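Local coordinates for organic hydroperoxide resistance protein (Elizabethkingia anophelis NUHP1, PDB 6D9N) that probably reduces organic hydroperoxides through a pair of redox-active cysteines, as do other members of the OsmC/Ohr family, and thereby protects the cell from them, at residues S63-S68 / Q127-S132; E105-I110 / K142-N147; A77-G82 / P111-E116. All blocks are in the same frame, centred on the assembly; numbering follows the deposited sequence. Where two conformers were deposited one is given.

Contact 1. Residues S63-S68 / Q127-S132; sequences SACFDS and QVCPYS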
ATOM      1  N   SER B  63      -0.772  -8.262   1.025  1.00  7.42           N
ATOM      2  CA  SER B  63      -1.283  -9.594   1.343  1.00  8.50           C
ATOM      3  C   SER B  63      -2.762  -9.706   1.001  1.00  7.63           C
ATOM      4  O   SER B  63      -3.170 -10.703   0.399  1.00  7.86           O
ATOM      5  CB  SER B  63      -1.005  -9.962   2.797  1.00  9.24           C
ATOM      6  OG  SER B  63      -1.723  -9.159   3.701  1.00 10.45           O
ATOM      7  N   ALA B  64      -3.557  -8.677   1.311  1.00  7.51           N
ATOM      8  CA  ALA B  64      -4.973  -8.711   0.971  1.00  8.55           C
ATOM      9  C   ALA B  64      -5.213  -8.628  -0.538  1.00  7.37           C
ATOM     10  O   ALA B  64      -6.087  -9.334  -1.068  1.00  8.06           O
ATOM     11  CB  ALA B  64      -5.680  -7.568   1.693  1.00  9.26           C
ATOM     12  N   CYS B  65      -4.479  -7.775  -1.249  0.70  7.80           N
ATOM     13  CA  CYS B  65      -4.616  -7.675  -2.697  0.70  7.53           C
ATOM     14  C   CYS B  65      -4.312  -9.013  -3.346  0.70  7.20           C
ATOM     15  O   CYS B  65      -5.056  -9.506  -4.211  0.70  8.04           O
ATOM     16  CB  CYS B  65      -3.620  -6.606  -3.206  0.70  7.96           C
ATOM     17  SG  CYS B  65      -3.711  -6.343  -5.017  0.70  9.21           S
ATOM     18  N   PHE B  66      -3.214  -9.628  -2.938  1.00  7.29           N
ATOM     19  CA  PHE B  66      -2.818 -10.869  -3.578  1.00  7.77           C
ATOM     20  C   PHE B  66      -3.808 -11.985  -3.252  1.00  6.75           C
ATOM     21  O   PHE B  66      -4.182 -12.774  -4.141  1.00  7.57           O
ATOM     22  CB  PHE B  66      -1.371 -11.201  -3.214  1.00  8.31           C
ATOM     23  CG  PHE B  66      -0.774 -12.227  -4.132  1.00  8.45           C
ATOM     24  CD1 PHE B  66      -0.088 -11.827  -5.278  1.00 10.01           C
ATOM     25  CD2 PHE B  66      -0.942 -13.582  -3.909  1.00 10.36           C
ATOM     26  CE1 PHE B  66       0.464 -12.738  -6.132  1.00 10.85           C
ATOM     27  CE2 PHE B  66      -0.410 -14.502  -4.796  1.00 10.64           C
ATOM     28  CZ  PHE B  66       0.291 -14.080  -5.917  1.00 10.43           C
ATOM     29  N   ASP B  67      -4.246 -12.093  -1.989  1.00  7.31           N
ATOM     30  CA  ASP B  67      -5.227 -13.117  -1.652  1.00  8.07           C
ATOM     31  C   ASP B  67      -6.541 -12.898  -2.388  1.00  7.78           C
ATOM     32  O   ASP B  67      -7.155 -13.871  -2.865  1.00  8.04           O
ATOM     33  CB  ASP B  67      -5.484 -13.158  -0.143  1.00  9.27           C
ATOM     34  CG  ASP B  67      -6.179 -14.456   0.253  1.00  9.88           C
ATOM     35  OD1 ASP B  67      -5.596 -15.528  -0.012  1.00 10.74           O
ATOM     36  OD2 ASP B  67      -7.319 -14.410   0.767  1.00 11.82           O
ATOM     37  N   SER B  68      -6.976 -11.643  -2.544  1.00  8.01           N
ATOM     38  CA  SER B  68      -8.203 -11.369  -3.288  1.00  9.23           C
ATOM     39  C   SER B  68      -8.058 -11.781  -4.753  1.00  8.26           C
ATOM     40  O   SER B  68      -8.936 -12.454  -5.319  1.00  8.71           O
ATOM     41  CB  SER B  68      -8.524  -9.880  -3.186  1.00 10.47           C
ATOM     42  OG  SER B  68      -9.696  -9.605  -3.921  1.00 11.19           O
ATOM     43  N   GLN B 127      -0.428 -11.425 -11.961  1.00 11.27           N
ATOM     44  CA  GLN B 127      -0.776 -10.506 -13.017  1.00 12.34           C
ATOM     45  C   GLN B 127      -2.072  -9.762 -12.729  1.00 11.50           C
ATOM     46  O   GLN B 127      -2.290  -8.697 -13.312  1.00 12.22           O
ATOM     47  CB  GLN B 127      -0.869 -11.251 -14.357  1.00 15.17           C
ATOM     48  CG  GLN B 127       0.472 -11.866 -14.792  1.00 16.92           C
ATOM     49  CD  GLN B 127       1.628 -10.814 -14.962  1.00 18.91           C
ATOM     50  OE1 GLN B 127       1.456  -9.712 -15.570  1.00 21.40           O
ATOM     51  NE2 GLN B 127       2.790 -11.132 -14.379  1.00 18.25           N
ATOM     52  N   VAL B 128      -2.936 -10.288 -11.862  1.00 11.45           N
ATOM     53  CA  VAL B 128      -4.221  -9.652 -11.572  1.00 11.25           C
ATOM     54  C   VAL B 128      -4.074  -8.571 -10.512  1.00 10.45           C
ATOM     55  O   VAL B 128      -4.629  -7.481 -10.661  1.00 11.03           O
ATOM     56  CB  VAL B 128      -5.228 -10.743 -11.138  1.00 10.98           C
ATOM     57  CG1 VAL B 128      -6.512 -10.132 -10.559  1.00 12.16           C
ATOM     58  CG2 VAL B 128      -5.549 -11.651 -12.310  1.00 12.27           C
ATOM     59  N   CYS B 129      -3.332  -8.872  -9.448  0.70 10.19           N
ATOM     60  CA  CYS B 129      -3.150  -8.006  -8.280  0.70 10.17           C
ATOM     61  C   CYS B 129      -2.600  -6.624  -8.653  0.70  8.87           C
ATOM     62  O   CYS B 129      -1.456  -6.528  -9.145  0.70  8.58           O
ATOM     63  CB  CYS B 129      -2.177  -8.732  -7.349  0.70 12.19           C
ATOM     64  SG  CYS B 129      -1.621  -7.850  -5.909  0.70 11.54           S
ATOM     65  N   PRO B 130      -3.315  -5.540  -8.358  1.00  7.98           N
ATOM     66  CA  PRO B 130      -2.741  -4.218  -8.670  1.00  7.91           C
ATOM     67  C   PRO B 130      -1.446  -3.893  -7.961  1.00  6.95           C
ATOM     68  O   PRO B 130      -0.644  -3.146  -8.538  1.00  7.89           O
ATOM     69  CB  PRO B 130      -3.856  -3.236  -8.277  1.00  9.48           C
ATOM     70  CG  PRO B 130      -5.079  -4.021  -8.572  1.00 10.07           C
ATOM     71  CD  PRO B 130      -4.755  -5.461  -8.167  1.00  9.33           C
ATOM     72  N   TYR B 131      -1.203  -4.411  -6.761  1.00  7.50           N
ATOM     73  CA  TYR B 131       0.055  -4.084  -6.095  1.00  7.13           C
ATOM     74  C   TYR B 131       1.221  -4.706  -6.837  1.00  7.51           C
ATOM     75  O   TYR B 131       2.309  -4.099  -6.918  1.00  8.20           O
ATOM     76  CB  TYR B 131       0.084  -4.593  -4.669  1.00  8.05           C
ATOM     77  CG  TYR B 131      -0.642  -3.782  -3.596  1.00  7.13           C
ATOM     78  CD1 TYR B 131       0.012  -3.433  -2.432  1.00  7.59           C
ATOM     79  CD2 TYR B 131      -1.979  -3.421  -3.724  1.00  8.11           C
ATOM     80  CE1 TYR B 131      -0.636  -2.728  -1.399  1.00  7.79           C
ATOM     81  CE2 TYR B 131      -2.653  -2.735  -2.726  1.00  7.76           C
ATOM     82  CZ  TYR B 131      -1.985  -2.415  -1.542  1.00  7.59           C
ATOM     83  OH  TYR B 131      -2.633  -1.762  -0.507  1.00  8.45           O
ATOM     84  N   SER B 132       1.024  -5.923  -7.386  1.00  7.52           N
ATOM     85  CA  SER B 132       2.061  -6.531  -8.213  1.00  8.27           C
ATOM     86  C   SER B 132       2.303  -5.729  -9.474  1.00  8.37           C
ATOM     87  O   SER B 132       3.456  -5.509  -9.863  1.00  9.29           O
ATOM     88  CB  SER B 132       1.686  -7.967  -8.579  1.00  8.33           C
ATOM     89  OG  SER B 132       1.679  -8.776  -7.426  1.00  9.15           O
TER

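Contact 2. Residues E105-I110 / K142-N147; sequences ELHANI and KLTVSN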
ATOM      1  N   GLU B 105       8.635  -9.965   0.273  1.00 12.37           N
ATOM      2  CA  GLU B 105       8.536 -11.418   0.137  0.54 13.79           C
ATOM      3  C   GLU B 105       7.072 -11.779   0.300  1.00 12.12           C
ATOM      4  O   GLU B 105       6.473 -11.459   1.327  1.00 13.13           O
ATOM      5  CB  GLU B 105       9.335 -12.111   1.246  0.54 16.50           C
ATOM      6  CG  GLU B 105       9.464 -13.641   1.160  0.54 19.70           C
ATOM      7  CD  GLU B 105      10.439 -14.178   2.217  0.54 22.43           C
ATOM      8  OE1 GLU B 105      10.079 -15.106   2.983  0.54 23.97           O
ATOM      9  OE2 GLU B 105      11.575 -13.668   2.268  0.54 23.99           O
ATOM     10  N   LEU B 106       6.514 -12.475  -0.688  1.00 10.59           N
ATOM     11  CA  LEU B 106       5.115 -12.894  -0.667  1.00 10.31           C
ATOM     12  C   LEU B 106       5.068 -14.406  -0.682  1.00 10.16           C
ATOM     13  O   LEU B 106       5.812 -15.046  -1.440  1.00 12.24           O
ATOM     14  CB  LEU B 106       4.386 -12.532  -1.944  1.00 13.66           C
ATOM     15  CG  LEU B 106       4.071 -11.131  -2.375  1.00 15.40           C
ATOM     16  CD1 LEU B 106       3.244 -11.176  -3.657  1.00 13.99           C
ATOM     17  CD2 LEU B 106       3.289 -10.428  -1.292  1.00 16.87           C
ATOM     18  N   HIS B 107       4.202 -14.987   0.128  1.00  9.88           N
ATOM     19  CA  HIS B 107       4.045 -16.431   0.104  1.00 10.79           C
ATOM     20  C   HIS B 107       2.563 -16.748   0.161  1.00 10.52           C
ATOM     21  O   HIS B 107       1.825 -16.207   0.994  1.00 12.23           O
ATOM     22  CB  HIS B 107       4.707 -17.063   1.304  1.00 11.84           C
ATOM     23  CG  HIS B 107       4.565 -18.546   1.286  1.00 12.40           C
ATOM     24  ND1 HIS B 107       5.380 -19.363   0.521  1.00 13.04           N
ATOM     25  CD2 HIS B 107       3.639 -19.366   1.846  1.00 12.94           C
ATOM     26  CE1 HIS B 107       5.001 -20.621   0.662  1.00 12.87           C
ATOM     27  NE2 HIS B 107       3.948 -20.650   1.463  1.00 13.20           N
ATOM     28  N   ALA B 108       2.107 -17.612  -0.747  1.00  9.29           N
ATOM     29  CA  ALA B 108       0.717 -18.053  -0.769  1.00  9.45           C
ATOM     30  C   ALA B 108       0.659 -19.525  -0.404  1.00  9.48           C
ATOM     31  O   ALA B 108       1.513 -20.308  -0.839  1.00 11.01           O
ATOM     32  CB  ALA B 108       0.071 -17.867  -2.151  1.00 10.81           C
ATOM     33  N   ASN B 109      -0.380 -19.891   0.339  1.00  9.36           N
ATOM     34  CA  ASN B 109      -0.679 -21.293   0.588  1.00  9.14           C
ATOM     35  C   ASN B 109      -2.059 -21.626   0.047  1.00  8.90           C
ATOM     36  O   ASN B 109      -3.037 -20.936   0.356  1.00  9.20           O
ATOM     37  CB  ASN B 109      -0.617 -21.649   2.069  1.00 10.12           C
ATOM     38  CG  ASN B 109      -0.770 -23.137   2.279  1.00 10.26           C
ATOM     39  OD1 ASN B 109       0.137 -23.903   1.986  1.00 11.00           O
ATOM     40  ND2 ASN B 109      -1.925 -23.564   2.743  1.00 10.89           N
ATOM     41  N   ILE B 110      -2.136 -22.713  -0.715  1.00  8.93           N
ATOM     42  CA  ILE B 110      -3.390 -23.133  -1.356  1.00  9.30           C
ATOM     43  C   ILE B 110      -3.619 -24.594  -0.998  1.00  9.22           C
ATOM     44  O   ILE B 110      -3.028 -25.491  -1.634  1.00 10.23           O
ATOM     45  CB  ILE B 110      -3.338 -22.947  -2.885  1.00  9.20           C
ATOM     46  CG1 ILE B 110      -2.888 -21.533  -3.264  1.00  9.67           C
ATOM     47  CG2 ILE B 110      -4.714 -23.278  -3.493  1.00  9.89           C
ATOM     48  CD1 ILE B 110      -2.580 -21.358  -4.763  1.00 10.78           C
ATOM     49  N   LYS B 142       9.761 -11.348  -4.078  1.00 14.69           N
ATOM     50  CA  LYS B 142      10.000 -12.788  -4.115  1.00 14.67           C
ATOM     51  C   LYS B 142       8.685 -13.471  -3.795  1.00 13.98           C
ATOM     52  O   LYS B 142       8.147 -13.267  -2.720  1.00 16.93           O
ATOM     53  CB  LYS B 142      11.017 -13.169  -3.049  1.00 17.44           C
ATOM     54  CG  LYS B 142      11.170 -14.688  -2.896  1.00 23.00           C
ATOM     55  CD  LYS B 142      12.396 -15.080  -2.062  1.00 27.43           C
ATOM     56  CE  LYS B 142      12.316 -16.566  -1.709  1.00 29.68           C
ATOM     57  NZ  LYS B 142      11.138 -16.706  -0.808  1.00 30.49           N
ATOM     58  N   LEU B 143       8.195 -14.318  -4.694  1.00 11.86           N
ATOM     59  CA  LEU B 143       6.863 -14.924  -4.592  1.00 11.60           C
ATOM     60  C   LEU B 143       7.021 -16.443  -4.633  1.00 12.01           C
ATOM     61  O   LEU B 143       7.593 -16.992  -5.582  1.00 14.06           O
ATOM     62  CB  LEU B 143       6.022 -14.465  -5.780  1.00 12.29           C
ATOM     63  CG  LEU B 143       4.679 -15.176  -5.968  1.00 12.21           C
ATOM     64  CD1 LEU B 143       3.755 -15.092  -4.757  1.00 12.56           C
ATOM     65  CD2 LEU B 143       3.982 -14.621  -7.201  1.00 13.01           C
ATOM     66  N   THR B 144       6.517 -17.118  -3.605  1.00 11.94           N
ATOM     67  CA  THR B 144       6.535 -18.572  -3.528  1.00 11.78           C
ATOM     68  C   THR B 144       5.157 -19.074  -3.125  1.00 11.09           C
ATOM     69  O   THR B 144       4.319 -18.321  -2.618  1.00 10.55           O
ATOM     70  CB  THR B 144       7.587 -19.086  -2.502  1.00 13.87           C
ATOM     71  OG1 THR B 144       7.361 -18.488  -1.226  1.00 15.24           O
ATOM     72  CG2 THR B 144       9.021 -18.757  -2.949  1.00 15.06           C
ATOM     73  N   VAL B 145       4.938 -20.365  -3.375  1.00 11.60           N
ATOM     74  CA  VAL B 145       3.647 -20.980  -3.087  1.00 11.22           C
ATOM     75  C   VAL B 145       3.853 -22.336  -2.445  1.00 11.36           C
ATOM     76  O   VAL B 145       4.779 -23.063  -2.802  1.00 13.73           O
ATOM     77  CB  VAL B 145       2.749 -21.086  -4.351  1.00 12.18           C
ATOM     78  CG1 VAL B 145       3.275 -22.093  -5.396  1.00 13.38           C
ATOM     79  CG2 VAL B 145       1.288 -21.437  -4.005  1.00 12.62           C
ATOM     80  N   SER B 146       2.972 -22.675  -1.508  1.00 11.06           N
ATOM     81  CA  SER B 146       2.866 -24.011  -0.938  1.00 10.95           C
ATOM     82  C   SER B 146       1.438 -24.524  -1.097  1.00 10.83           C
ATOM     83  O   SER B 146       0.497 -23.756  -1.371  1.00 10.77           O
ATOM     84  CB  SER B 146       3.279 -24.026   0.536  1.00 11.70           C
ATOM     85  OG  SER B 146       2.584 -23.034   1.281  1.00 12.05           O
ATOM     86  N   ASN B 147       1.285 -25.824  -0.857  1.00 11.61           N
ATOM     87  CA  ASN B 147      -0.003 -26.500  -0.970  1.00 11.13           C
ATOM     88  C   ASN B 147      -0.293 -27.335   0.283  1.00 11.30           C
ATOM     89  O   ASN B 147      -0.676 -28.514   0.191  1.00 13.01           O
ATOM     90  CB  ASN B 147      -0.146 -27.306  -2.276  1.00 11.77           C
ATOM     91  CG  ASN B 147       0.886 -28.403  -2.419  1.00 12.36           C
ATOM     92  OD1 ASN B 147       1.940 -28.368  -1.791  1.00 13.35           O
ATOM     93  ND2 ASN B 147       0.608 -29.370  -3.266  1.00 13.24           N
TER
HETATM   94  O   HOH W   1       8.433 -15.978  -0.763  1.00 19.64           O

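Contact 3. Residues A77-G82 / P111-E116; sequences AKIKTG and PGVTIE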
ATOM      1  N   ALA B  77     -11.573 -20.357 -12.417  1.00 12.91           N
ATOM      2  CA  ALA B  77     -11.157 -21.674 -12.893  1.00 13.01           C
ATOM      3  C   ALA B  77     -12.074 -22.792 -12.413  1.00 12.05           C
ATOM      4  O   ALA B  77     -11.950 -23.928 -12.889  1.00 13.08           O
ATOM      5  CB  ALA B  77      -9.725 -21.970 -12.419  1.00 13.78           C
ATOM      6  N   LYS B  78     -12.972 -22.513 -11.488  1.00 12.02           N
ATOM      7  CA  LYS B  78     -13.869 -23.530 -10.948  1.00 13.65           C
ATOM      8  C   LYS B  78     -13.089 -24.686 -10.304  1.00 14.12           C
ATOM      9  O   LYS B  78     -13.534 -25.836 -10.325  1.00 15.38           O
ATOM     10  CB  LYS B  78     -14.943 -23.958 -11.964  1.00 16.08           C
ATOM     11  CG  LYS B  78     -16.014 -22.835 -12.075  1.00 18.83           C
ATOM     12  CD  LYS B  78     -16.878 -22.791 -10.742  1.00 20.88           C
ATOM     13  CE  LYS B  78     -17.533 -21.452 -10.352  1.00 21.43           C
ATOM     14  NZ  LYS B  78     -16.666 -20.533  -9.561  1.00 20.21           N
ATOM     15  N   ILE B  79     -11.918 -24.403  -9.676  1.00 15.20           N
ATOM     16  CA  ILE B  79     -11.068 -25.410  -9.023  0.54 16.04           C
ATOM     17  C   ILE B  79     -11.399 -25.438  -7.532  1.00 15.72           C
ATOM     18  O   ILE B  79     -11.463 -24.372  -6.882  1.00 17.99           O
ATOM     19  CB  ILE B  79      -9.565 -25.138  -9.275  0.54 17.84           C
ATOM     20  CG1 ILE B  79      -8.676 -26.210  -8.597  0.54 17.55           C
ATOM     21  CG2 ILE B  79      -9.184 -23.768  -8.805  0.54 18.98           C
ATOM     22  CD1 ILE B  79      -7.212 -26.263  -9.104  0.54 17.34           C
ATOM     23  N   LYS B  80     -11.573 -26.635  -6.971  1.00 13.71           N
ATOM     24  CA  LYS B  80     -11.788 -26.809  -5.538  1.00 12.93           C
ATOM     25  C   LYS B  80     -10.482 -26.647  -4.773  1.00 11.77           C
ATOM     26  O   LYS B  80      -9.490 -27.321  -5.076  1.00 12.28           O
ATOM     27  CB  LYS B  80     -12.322 -28.220  -5.268  1.00 14.07           C
ATOM     28  CG  LYS B  80     -12.622 -28.507  -3.819  1.00 15.77           C
ATOM     29  CD  LYS B  80     -13.060 -29.969  -3.619  1.00 17.63           C
ATOM     30  CE  LYS B  80     -13.334 -30.270  -2.163  1.00 20.04           C
ATOM     31  NZ  LYS B  80     -13.684 -31.717  -1.970  1.00 21.67           N
ATOM     32  N   THR B  81     -10.473 -25.739  -3.797  1.00 11.58           N
ATOM     33  CA  THR B  81      -9.314 -25.570  -2.927  1.00 11.27           C
ATOM     34  C   THR B  81      -9.797 -25.365  -1.510  1.00 10.23           C
ATOM     35  O   THR B  81     -10.964 -25.016  -1.281  1.00 11.61           O
ATOM     36  CB  THR B  81      -8.440 -24.349  -3.294  1.00 11.12           C
ATOM     37  OG1 THR B  81      -8.984 -23.132  -2.773  1.00 12.69           O
ATOM     38  CG2 THR B  81      -8.289 -24.188  -4.761  1.00 11.34           C
ATOM     39  N   GLY B  82      -8.887 -25.504  -0.553  1.00 10.29           N
ATOM     40  CA  GLY B  82      -9.169 -25.027   0.777  1.00 10.52           C
ATOM     41  C   GLY B  82      -9.007 -23.518   0.876  1.00 10.20           C
ATOM     42  O   GLY B  82      -8.644 -22.836  -0.073  1.00 10.87           O
ATOM     43  N   PRO B 111      -4.444 -24.894   0.008  1.00  9.25           N
ATOM     44  CA  PRO B 111      -4.657 -26.301   0.371  1.00 10.07           C
ATOM     45  C   PRO B 111      -5.422 -27.030  -0.716  1.00 10.51           C
ATOM     46  O   PRO B 111      -6.290 -26.462  -1.386  1.00 10.90           O
ATOM     47  CB  PRO B 111      -5.540 -26.215   1.623  1.00 11.14           C
ATOM     48  CG  PRO B 111      -5.379 -24.800   2.122  1.00 10.53           C
ATOM     49  CD  PRO B 111      -5.177 -23.959   0.895  1.00  9.99           C
ATOM     50  N   GLY B 112      -5.115 -28.322  -0.875  1.00 11.20           N
ATOM     51  CA  GLY B 112      -5.935 -29.228  -1.661  1.00 12.52           C
ATOM     52  C   GLY B 112      -5.664 -29.252  -3.140  1.00 13.07           C
ATOM     53  O   GLY B 112      -6.426 -29.908  -3.871  1.00 15.31           O
ATOM     54  N   VAL B 113      -4.608 -28.609  -3.612  1.00 11.84           N
ATOM     55  CA  VAL B 113      -4.259 -28.634  -5.022  1.00 11.45           C
ATOM     56  C   VAL B 113      -2.866 -29.223  -5.178  1.00 10.76           C
ATOM     57  O   VAL B 113      -2.099 -29.331  -4.216  1.00 12.35           O
ATOM     58  CB  VAL B 113      -4.327 -27.232  -5.657  1.00 11.87           C
ATOM     59  CG1 VAL B 113      -5.690 -26.620  -5.456  1.00 13.09           C
ATOM     60  CG2 VAL B 113      -3.240 -26.288  -5.070  1.00 11.99           C
ATOM     61  N   THR B 114      -2.528 -29.598  -6.412  1.00 10.81           N
ATOM     62  CA  THR B 114      -1.174 -30.052  -6.691  1.00 11.04           C
ATOM     63  C   THR B 114      -0.245 -28.844  -6.834  1.00 10.64           C
ATOM     64  O   THR B 114      -0.693 -27.702  -7.002  1.00 10.68           O
ATOM     65  CB  THR B 114      -1.124 -30.827  -8.010  1.00 12.04           C
ATOM     66  OG1 THR B 114      -1.335 -29.896  -9.085  1.00 12.39           O
ATOM     67  CG2 THR B 114      -2.167 -31.953  -8.057  1.00 12.61           C
ATOM     68  N   ILE B 115       1.074 -29.094  -6.780  1.00 10.00           N
ATOM     69  CA  ILE B 115       1.989 -27.952  -6.893  1.00 10.49           C
ATOM     70  C   ILE B 115       1.915 -27.317  -8.278  1.00 10.34           C
ATOM     71  O   ILE B 115       2.075 -26.099  -8.402  1.00 10.75           O
ATOM     72  CB  ILE B 115       3.425 -28.298  -6.458  1.00 12.98           C
ATOM     73  CG1 ILE B 115       4.131 -27.027  -5.934  1.00 14.38           C
ATOM     74  CG2 ILE B 115       4.233 -28.868  -7.606  1.00 14.24           C
ATOM     75  CD1 ILE B 115       3.511 -26.497  -4.609  1.00 15.17           C
ATOM     76  N   GLU B 116       1.683 -28.095  -9.332  1.00 10.55           N
ATOM     77  CA  GLU B 116       1.538 -27.492 -10.653  1.00 10.85           C
ATOM     78  C   GLU B 116       0.327 -26.574 -10.697  1.00 11.28           C
ATOM     79  O   GLU B 116       0.387 -25.471 -11.243  1.00 11.24           O
ATOM     80  CB  GLU B 116       1.404 -28.581 -11.722  1.00 11.91           C
ATOM     81  CG  GLU B 116       2.709 -29.321 -11.943  1.00 13.62           C
ATOM     82  CD  GLU B 116       2.557 -30.567 -12.814  1.00 16.30           C
ATOM     83  OE1 GLU B 116       1.469 -30.796 -13.394  1.00 17.64           O
ATOM     84  OE2 GLU B 116       3.537 -31.329 -12.906  1.00 18.31           O
TER
HETATM   85  O   HOH W   2      -9.166 -29.667  -3.109  1.00 26.77           O

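Contact 1. Residues S63-S68 / Q127-S132
Cys-65 and Cys-129 face each other sulfur to sulfur where helix 54-77 passes the break between helices 115-128 and 130-135. In both residues SG is anti to the backbone N (chi1 -179° and 174°), which directs the two sulfurs into the gap between the segments. Cys-65 SG lies 2.7 Å from Cys-129 SG, longer than a disulfide bond; because each cysteine was modelled in two conformers, this separation is a doubtful guide to the bonding state.

The remaining side chains frame the pair. Pro-130 brings its CD to 3.4 Å from Cys-65 SG. Beyond it, the Tyr-131 ring approaches obliquely, its CD2 3.6 Å from Cys-65 CB, and Cys-65 SG makes a sulfur-aromatic contact 4.7 Å from the Tyr-131 ring centroid. Tyr-131 OH is hydrogen-bonded to Pro-54 O of the second subunit. Phe-66 sits beside Cys-129, and the edge of its ring carries CD1 to 4.1 Å from Ser-132 OG, which is hydrogen-bonded to His-126 and Tyr-62.

A thiocyanate ion, probably from the crystallisation liquor, lies about 4 Å from the Cys-65 side chain and may mark a pocket there. A disulfide between Cys-65 and Cys-129 has been observed for this protein, consistent with the thiol-disulfide cycle by which Ohr proteins reduce organic hydroperoxides.

Contact 2. Residues E105-I110 / K142-N147
His-107 uses both ring nitrogens to reach across to the neighbouring strand. His-107 ND1 is hydrogen-bonded to Thr-144 OG1 at 2.8 Å, and either could be the donor; the hydroxyl lies in the ring plane at its edge. His-107 NE2 donates to Ser-146 OG at 2.8 Å, with the hydroxyl tilted 15° from the ring plane. Ser-146 OG in turn donates to Asn-109 OD1 at 2.7 Å, meeting a lone pair in the carbonyl plane; the same OD1 also accepts a hydrogen bond from the backbone N of Asn-148. A water 2.8 Å from Thr-144 OG1 donates to Leu-106 O and accepts from Lys-142 NZ.

Beneath this polar row, strands 100-109 and 141-146 pair in parallel, the two strands of a beta-alpha-beta crossover made through helices 115-128 and 130-135. Leu-106 N, Ala-108 N and Ile-110 N bond to the carbonyls of Lys-142, Thr-144 and Ser-146, while Thr-144 N and Ser-146 N return to Leu-106 O and Ala-108 O. On the other face these two strands carry Leu-106, Ala-108, Leu-143 and Val-145, packed against helices 54-77 and 115-128. Leu-106 CB touches Leu-143 CD1 at 3.9 Å, and Ile-110, just past its strand, brings CD1 to 3.9 Å from Val-145 CG2.

Contact 3. Residues A77-G82 / P111-E116
Val-113 offers a single methyl to three residues of the facing loop. Its CG1 is anti to the carbonyl carbon (chi1 -56°) and lies 3.6 Å from Thr-81 CG2, the two side chains running side by side and pointing the same way. Ile-79 meets the same methyl differently: its side chain crosses that of Val-113 at about a right angle, so that Ile-79 CD1 ends 4.0 Å from Val-113 CG1. The carbonyl O of Lys-80 also borders Val-113 CG1. Ile-74 of helix 54-77 packs on both Ile-79 and Thr-81, and Ala-118 lies against Val-113.

The two segments are the connections at one end of the alpha/beta layer. Residues 77-82 leave helix 54-77 through a Schellman motif at Lys-78 and lead toward strand 85-94, whereas residues 111-116 turn from strand 100-109 into helix 115-128, with Thr-114 as its N-cap.

Thr-81 has its OG1 between the backbone N and the carbonyl carbon (chi1 81°). From there Thr-81 OG1 donates to Gly-82 O at 2.7 Å, while CG2 is left to face Val-113. Next to it, Gly-82 N makes the direct hydrogen bond between the segments, 2.9 Å to Pro-111 O. The bond is nearly straight at hydrogen, but the donor stands well above the carbonyl plane. The Pro-111 ring packs against the Gly-82 backbone, with Pro-111 CB 3.9 Å from Gly-82 CA and Pro-111 CD 3.8 Å from Gly-82 O. A water donates to both Lys-80 O and Gly-112 O, the latter at 2.9 Å, and gives the loops a second polar link.

How the contacts relate
Contacts 1 and 2 have centres 12 Å apart and touch through Phe-66, whose ring packs on Leu-106 and Leu-143, so Phe-66 lies between the cysteine site and the mixed sheet. The centre of contact 3 is about 14 Å from that of contact 2 and about 18 Å from that of contact 1, toward the surface; Ile-110 packs on Thr-81, and Asn-147 ND2 probably bonds to Val-113 O. Contacts 1 and 3 both use helix 115-128, at its opposite ends, without touching. Along the chain the order is 63-68, 77-82, 105-110, 111-116, 127-132, 142-147. The segments of contact 2 thus alternate with those of both other contacts, interlocking central helix, sheet and crossover within one OsmC-like unit.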